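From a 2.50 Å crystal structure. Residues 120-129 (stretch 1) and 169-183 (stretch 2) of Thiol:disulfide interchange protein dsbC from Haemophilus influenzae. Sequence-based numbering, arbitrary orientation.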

# COMPACT_ATOMS: atom_id res chain seq x y z
N TYR A 120 4.59 -19.19 24.31
CA TYR A 120 4.25 -19.73 23.01
C TYR A 120 2.84 -19.50 22.52
O TYR A 120 1.87 -19.63 23.26
CB TYR A 120 4.49 -21.24 22.94
CG TYR A 120 5.92 -21.72 23.08
CD1 TYR A 120 6.91 -21.34 22.18
CD2 TYR A 120 6.26 -22.59 24.10
CE1 TYR A 120 8.22 -21.83 22.31
CE2 TYR A 120 7.54 -23.08 24.23
CZ TYR A 120 8.51 -22.70 23.34
OH TYR A 120 9.78 -23.19 23.53
N LEU A 121 2.77 -19.20 21.23
CA LEU A 121 1.55 -19.01 20.49
C LEU A 121 1.74 -20.05 19.40
O LEU A 121 2.87 -20.40 19.07
CB LEU A 121 1.50 -17.61 19.88
CG LEU A 121 1.01 -16.54 20.84
CD1 LEU A 121 1.06 -15.20 20.19
CD2 LEU A 121 -0.41 -16.87 21.23
N ALA A 122 0.66 -20.56 18.84
CA ALA A 122 0.80 -21.57 17.81
C ALA A 122 0.87 -20.97 16.42
O ALA A 122 0.27 -19.94 16.13
CB ALA A 122 -0.36 -22.56 17.89
N PHE A 123 1.60 -21.65 15.55
CA PHE A 123 1.69 -21.20 14.19
C PHE A 123 1.82 -22.39 13.27
O PHE A 123 2.91 -22.70 12.80
CB PHE A 123 2.89 -20.28 14.00
CG PHE A 123 2.86 -19.54 12.69
CD1 PHE A 123 2.08 -18.39 12.54
CD2 PHE A 123 3.54 -20.03 11.58
CE1 PHE A 123 1.98 -17.75 11.32
CE2 PHE A 123 3.44 -19.40 10.35
CZ PHE A 123 2.66 -18.26 10.22
N PRO A 124 0.71 -23.11 13.03
CA PRO A 124 0.77 -24.26 12.13
C PRO A 124 0.95 -23.82 10.67
O PRO A 124 0.00 -23.37 10.00
CB PRO A 124 -0.55 -25.00 12.39
CG PRO A 124 -1.44 -23.94 12.93
CD PRO A 124 -0.54 -23.12 13.81
N ARG A 125 2.18 -23.94 10.19
CA ARG A 125 2.57 -23.54 8.85
C ARG A 125 1.80 -24.19 7.70
O ARG A 125 1.26 -23.48 6.85
CB ARG A 125 4.08 -23.78 8.67
CG ARG A 125 4.93 -22.92 9.58
CD ARG A 125 6.39 -23.33 9.55
NE ARG A 125 6.59 -24.73 9.89
CZ ARG A 125 7.78 -25.31 10.00
NH1 ARG A 125 8.88 -24.60 9.80
NH2 ARG A 125 7.87 -26.60 10.30
N ALA A 126 1.75 -25.52 7.67
CA ALA A 126 1.04 -26.25 6.62
C ALA A 126 -0.48 -26.11 6.81
O ALA A 126 -1.23 -27.09 6.73
CB ALA A 126 1.45 -27.73 6.65
N GLY A 127 -0.93 -24.88 7.04
CA GLY A 127 -2.34 -24.62 7.23
C GLY A 127 -3.00 -25.41 8.35
O GLY A 127 -2.37 -26.26 8.98
N MET A 128 -4.29 -25.13 8.58
CA MET A 128 -5.07 -25.77 9.64
C MET A 128 -5.72 -27.05 9.14
O MET A 128 -6.70 -27.52 9.72
CB MET A 128 -6.18 -24.84 10.12
CG MET A 128 -5.83 -23.37 10.09
SD MET A 128 -4.62 -22.95 11.34
CE MET A 128 -5.53 -23.34 12.76
N ASN A 129 -5.20 -27.61 8.07
CA ASN A 129 -5.83 -28.80 7.53
C ASN A 129 -5.00 -30.07 7.51
O ASN A 129 -4.75 -30.63 6.45
CB ASN A 129 -6.34 -28.49 6.12
CG ASN A 129 -7.27 -29.57 5.60
OD1 ASN A 129 -8.21 -29.97 6.29
ND2 ASN A 129 -7.01 -30.03 4.39
N LYS A 169 -6.68 -18.73 15.44
CA LYS A 169 -6.62 -17.34 15.86
C LYS A 169 -5.17 -16.92 16.04
O LYS A 169 -4.80 -15.80 15.72
CB LYS A 169 -7.42 -17.13 17.15
CG LYS A 169 -7.39 -15.70 17.68
CD LYS A 169 -8.42 -15.49 18.77
CE LYS A 169 -8.15 -16.35 20.00
NZ LYS A 169 -9.26 -16.25 21.00
N HIS A 170 -4.34 -17.82 16.56
CA HIS A 170 -2.92 -17.52 16.75
C HIS A 170 -2.23 -17.40 15.41
O HIS A 170 -1.34 -16.57 15.22
CB HIS A 170 -2.25 -18.63 17.57
CG HIS A 170 -2.66 -18.66 19.00
ND1 HIS A 170 -2.24 -19.64 19.88
CD2 HIS A 170 -3.44 -17.82 19.73
CE1 HIS A 170 -2.74 -19.41 21.07
NE2 HIS A 170 -3.47 -18.31 21.01
N TYR A 171 -2.64 -18.23 14.47
CA TYR A 171 -2.07 -18.23 13.14
C TYR A 171 -2.31 -16.88 12.45
O TYR A 171 -1.38 -16.20 12.05
CB TYR A 171 -2.72 -19.32 12.33
CG TYR A 171 -2.11 -19.49 10.98
CD1 TYR A 171 -1.05 -20.36 10.78
CD2 TYR A 171 -2.60 -18.78 9.89
CE1 TYR A 171 -0.48 -20.52 9.53
CE2 TYR A 171 -2.05 -18.94 8.63
CZ TYR A 171 -0.99 -19.81 8.45
OH TYR A 171 -0.44 -19.96 7.20
N GLU A 172 -3.57 -16.53 12.32
CA GLU A 172 -3.96 -15.28 11.70
C GLU A 172 -3.27 -14.07 12.32
O GLU A 172 -2.92 -13.14 11.61
CB GLU A 172 -5.48 -15.16 11.75
CG GLU A 172 -6.17 -16.37 11.16
CD GLU A 172 -7.67 -16.34 11.34
OE1 GLU A 172 -8.12 -15.95 12.43
OE2 GLU A 172 -8.39 -16.73 10.39
N LEU A 173 -3.08 -14.07 13.63
CA LEU A 173 -2.40 -12.95 14.29
C LEU A 173 -0.94 -12.93 13.91
O LEU A 173 -0.31 -11.87 13.90
CB LEU A 173 -2.50 -13.06 15.82
CG LEU A 173 -1.54 -12.17 16.64
CD1 LEU A 173 -1.98 -10.72 16.55
CD2 LEU A 173 -1.51 -12.61 18.10
N GLY A 174 -0.40 -14.10 13.60
CA GLY A 174 1.00 -14.20 13.22
C GLY A 174 1.23 -13.58 11.87
O GLY A 174 2.21 -12.85 11.65
N ILE A 175 0.32 -13.85 10.94
CA ILE A 175 0.44 -13.29 9.62
C ILE A 175 0.42 -11.77 9.71
O ILE A 175 1.24 -11.10 9.10
CB ILE A 175 -0.66 -13.80 8.69
CG1 ILE A 175 -0.50 -15.32 8.54
CG2 ILE A 175 -0.59 -13.12 7.34
CD1 ILE A 175 -1.45 -15.95 7.56
N GLN A 176 -0.51 -11.24 10.50
CA GLN A 176 -0.60 -9.80 10.69
C GLN A 176 0.77 -9.26 11.07
O GLN A 176 1.17 -8.18 10.63
CB GLN A 176 -1.60 -9.46 11.79
CG GLN A 176 -3.05 -9.70 11.44
CD GLN A 176 -3.99 -9.19 12.52
OE1 GLN A 176 -3.87 -8.05 12.95
NE2 GLN A 176 -4.92 -10.04 12.96
N PHE A 177 1.48 -10.01 11.90
CA PHE A 177 2.80 -9.60 12.34
C PHE A 177 3.84 -9.81 11.24
O PHE A 177 4.94 -9.27 11.30
CB PHE A 177 3.20 -10.39 13.59
CG PHE A 177 2.86 -9.70 14.87
CD1 PHE A 177 3.65 -8.66 15.35
CD2 PHE A 177 1.73 -10.06 15.59
CE1 PHE A 177 3.32 -7.99 16.52
CE2 PHE A 177 1.38 -9.40 16.76
CZ PHE A 177 2.18 -8.36 17.23
N GLY A 178 3.49 -10.61 10.24
CA GLY A 178 4.43 -10.88 9.17
C GLY A 178 5.26 -12.13 9.42
O GLY A 178 6.37 -12.24 8.93
N VAL A 179 4.72 -13.07 10.18
CA VAL A 179 5.48 -14.29 10.43
C VAL A 179 5.51 -15.08 9.14
O VAL A 179 4.47 -15.30 8.52
CB VAL A 179 4.84 -15.15 11.55
CG1 VAL A 179 5.80 -16.27 11.96
CG2 VAL A 179 4.50 -14.27 12.74
N ARG A 180 6.69 -15.50 8.73
CA ARG A 180 6.83 -16.25 7.49
C ARG A 180 7.55 -17.58 7.69
O ARG A 180 7.94 -18.25 6.74
CB ARG A 180 7.55 -15.38 6.46
CG ARG A 180 6.86 -14.05 6.24
CD ARG A 180 7.63 -13.16 5.30
NE ARG A 180 7.92 -13.82 4.03
CZ ARG A 180 8.30 -13.19 2.92
NH1 ARG A 180 8.44 -11.86 2.91
NH2 ARG A 180 8.54 -13.88 1.82
N GLY A 181 7.71 -17.96 8.94
CA GLY A 181 8.38 -19.21 9.26
C GLY A 181 8.50 -19.30 10.76
O GLY A 181 8.10 -18.37 11.47
N THR A 182 9.05 -20.40 11.26
CA THR A 182 9.18 -20.57 12.70
C THR A 182 10.53 -21.15 13.09
O THR A 182 11.14 -21.89 12.34
CB THR A 182 8.04 -21.46 13.25
OG1 THR A 182 7.99 -22.69 12.51
CG2 THR A 182 6.70 -20.75 13.12
N PRO A 183 11.00 -20.82 14.29
CA PRO A 183 10.33 -19.95 15.26
C PRO A 183 10.42 -18.48 14.89
O PRO A 183 11.24 -18.09 14.05
CB PRO A 183 11.07 -20.25 16.55
CG PRO A 183 12.44 -20.49 16.07
CD PRO A 183 12.24 -21.36 14.87

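How does a strand meet a helix here? The end of strand 120-122 crosses helix 169-177 almost at right angles, their directions 100° apart and their axes 7.4 Å apart at closest approach. The CA atoms come nearest just past the strand, at Phe123 and Tyr171, 4.9 Å apart. Together the two stretches bury 678 Å², and Phe123, Tyr171 and His170 contribute the largest shares.

What holds Phe123 in place? Its ring is sandwiched. Over one face lies the ring of Tyr171 in an offset stack, with the planes tilted by only 13° and the centroids of the Phe123 and Tyr171 rings 4.7 Å apart; over the opposite face Val179 CG1 sits 4.0 Å from the Phe123 ring centroid, a CH-pi contact. The helix leaves room for this ring at Gly174, whose CA is 4.1 Å from Phe123 CE1. A CB on Gly174 would point toward stretch 1 and fall 2.9 Å from Phe123 CE1, a clash. Beyond the helix, Gly178 takes a positive phi in a Schellman motif, and the chain continues through Val179 to Thr182, whose CG2 reaches within 3.6 Å of Phe123 CD2.

Why does Tyr171 cover so much of stretch 1? With chi1 in the t well, its side chain extends along the loop after the strand, so one ring meets several residues in succession. Besides stacking on Phe123, it packs against Pro124, with Pro124 CD 4.1 Å from Tyr171 CD1, while Pro124 O closes to 2.9 Å from Tyr171 CE1. Met128 folds back toward the same residue: its SD lies 4.2 Å from Tyr171 CB and 4.8 Å from the centroid of the Tyr171 ring, an oblique sulfur-aromatic contact.

Where does polar bonding enter this largely apolar contact? It enters at His170, which points toward the strand and supplies the acceptor for the single hydrogen bond between the stretches. Ala122 N donates to His170 ND1 over 3.2 Å at a nearly straight 176°, so a side chain on the helix satisfies a backbone amide of the strand. The bond places ND1 as an unprotonated acceptor, while NE2 is hydrogen-bonded elsewhere in the structure. The imidazole face also takes a CH-pi contact: Leu121 CD2 lies 3.3 Å from the His170 ring centroid, almost directly over the face. Separately, Leu121 CD1 packs 4.2 Å from Leu173 CD2.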